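Side-chain contact in acetyltransferase (Brucella abortus str. 2308 A, PDB 4ZBG), which binds acetyl-coenzyme A and, as a GNAT-family enzyme, probably transfers its acetyl group to an amine of an acceptor substrate: residues A[12-17]-A[46-51]. Residues are numbered along the deposited sequence; the frame is centred on the assembly and turned at random. Where two conformers were deposited one is given.
Sequences RKERPQ and ALRAAK
Glu14 and Arg48 alone join residues 12-17 to residues 46-51, through a two-pronged salt bridge on the protein surface, between the end of strand 10-13 and the last turn of helix 40-49, the first strand and second helix of this GNAT fold. Arg12, on the strand, is tied down separately: its NH1 donates to Lys13 O at 3.0 Å in a bent bond, and its guanidinium also pairs with Asp18 and Glu60. At Glu14 the chain has left the strand, though its backbone still bonds to Ser56 of strand 55-61, whose OG also bonds to OE1 of Glu14. CG of Glu14 sits between the backbone N and the carbonyl carbon (chi1 80°), and the chain is extended beyond CG, bringing the carboxylate to Arg48. Arg48 comes from the opposite direction, bent at chi3 (-68°), and offers the NE side of its guanidinium. Arg48 NE reaches OE2 of Glu14 at 2.8 Å, on that oxygen's syn lone pair. Arg48 NH2 reaches OE1 of Glu14 at 2.9 Å in a nearly straight bond, also from the syn side. The planes of carboxylate and guanidinium are 23° apart, and the carboxylate lies at the guanidinium's edge. Ile22 of helix 19-30 touches both side chains, so the bridge lies against the first turns of that helix, and Asp45 engages NH1 of Arg48. Helix 40-49 closes in a Schellman motif at Lys51. With one nitrogen on each oxygen and these further partners, rotation of both flat groups should be restricted, and the paired charges probably favour an ionised Glu14.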
# COMPACT_ATOMS: atom_id res chain seq x y z
N ARG A 12 1.03 0.83 13.17
CA ARG A 12 1.55 2.18 13.36
C ARG A 12 2.24 2.65 12.09
O ARG A 12 2.55 1.84 11.20
CB ARG A 12 2.55 2.22 14.52
CG ARG A 12 3.76 1.31 14.33
CD ARG A 12 4.86 1.63 15.32
NE ARG A 12 5.98 0.69 15.21
CZ ARG A 12 6.98 0.80 14.34
NH1 ARG A 12 7.00 1.81 13.48
NH2 ARG A 12 7.95 -0.10 14.33
N LYS A 13 2.48 3.95 12.01
CA LYS A 13 3.28 4.50 10.92
C LYS A 13 4.72 4.04 11.05
O LYS A 13 5.23 3.86 12.16
CB LYS A 13 3.25 6.03 10.94
CG LYS A 13 1.97 6.65 10.42
CD LYS A 13 2.10 8.17 10.36
CE LYS A 13 0.75 8.84 10.18
NZ LYS A 13 0.85 10.31 10.35
N GLU A 14 5.37 3.87 9.91
CA GLU A 14 6.77 3.50 9.92
C GLU A 14 7.60 4.60 10.56
O GLU A 14 7.21 5.78 10.61
CB GLU A 14 7.28 3.26 8.50
CG GLU A 14 7.61 4.53 7.73
CD GLU A 14 8.50 4.27 6.52
OE1 GLU A 14 8.30 3.26 5.82
OE2 GLU A 14 9.42 5.09 6.26
N ARG A 15 8.76 4.21 11.07
CA ARG A 15 9.78 5.17 11.44
C ARG A 15 11.03 4.77 10.67
O ARG A 15 11.12 3.63 10.20
CB ARG A 15 10.00 5.17 12.95
CG ARG A 15 10.21 3.81 13.55
CD ARG A 15 9.90 3.87 15.03
NE ARG A 15 10.72 4.85 15.74
CZ ARG A 15 11.92 4.58 16.24
NH1 ARG A 15 12.43 3.37 16.11
NH2 ARG A 15 12.61 5.52 16.88
N PRO A 16 11.98 5.70 10.49
CA PRO A 16 13.18 5.44 9.68
C PRO A 16 13.90 4.15 10.05
O PRO A 16 14.42 3.45 9.17
CB PRO A 16 14.07 6.64 10.02
CG PRO A 16 13.13 7.72 10.35
CD PRO A 16 11.93 7.09 10.97
N GLN A 17 13.88 3.82 11.33
CA GLN A 17 14.54 2.62 11.83
C GLN A 17 13.93 1.33 11.28
O GLN A 17 14.55 0.27 11.38
CB GLN A 17 14.53 2.62 13.37
CG GLN A 17 15.39 3.73 14.01
CD GLN A 17 14.74 5.12 13.99
OE1 GLN A 17 13.57 5.27 13.65
NE2 GLN A 17 15.52 6.14 14.35
N ALA A 46 12.58 3.51 -2.95
CA ALA A 46 12.66 4.60 -3.91
C ALA A 46 11.57 5.65 -3.66
O ALA A 46 11.83 6.85 -3.77
CB ALA A 46 12.59 4.07 -5.33
N LEU A 47 10.35 5.21 -3.33
CA LEU A 47 9.29 6.13 -2.92
C LEU A 47 9.74 6.96 -1.72
O LEU A 47 9.58 8.17 -1.70
CB LEU A 47 8.00 5.39 -2.60
CG LEU A 47 7.24 4.76 -3.77
CD1 LEU A 47 6.15 3.89 -3.21
CD2 LEU A 47 6.67 5.83 -4.69
N ARG A 48 10.30 6.29 -0.71
CA ARG A 48 10.75 6.99 0.48
C ARG A 48 11.84 8.02 0.13
O ARG A 48 11.79 9.16 0.58
CB ARG A 48 11.27 5.99 1.51
CG ARG A 48 11.47 6.60 2.88
CD ARG A 48 12.11 5.61 3.86
NE ARG A 48 11.21 4.50 4.19
CZ ARG A 48 11.36 3.26 3.74
NH1 ARG A 48 12.39 2.94 2.96
NH2 ARG A 48 10.50 2.33 4.10
N ALA A 49 12.80 7.60 -0.68
CA ALA A 49 13.89 8.48 -1.10
C ALA A 49 13.37 9.71 -1.83
O ALA A 49 13.96 10.78 -1.75
CB ALA A 49 14.87 7.72 -1.98
N ALA A 50 12.27 9.55 -2.56
CA ALA A 50 11.71 10.62 -3.38
C ALA A 50 10.69 11.47 -2.63
O ALA A 50 10.09 12.38 -3.21
CB ALA A 50 11.10 10.04 -4.64
N LYS A 51 10.49 11.18 -1.34
CA LYS A 51 9.46 11.84 -0.53
C LYS A 51 8.07 11.63 -1.13
O LYS A 51 7.21 12.51 -1.04
CB LYS A 51 9.76 13.33 -0.31
CG LYS A 51 11.10 13.58 0.37
CD LYS A 51 11.26 15.05 0.76
CE LYS A 51 12.69 15.37 1.12
NZ LYS A 51 12.85 16.74 1.68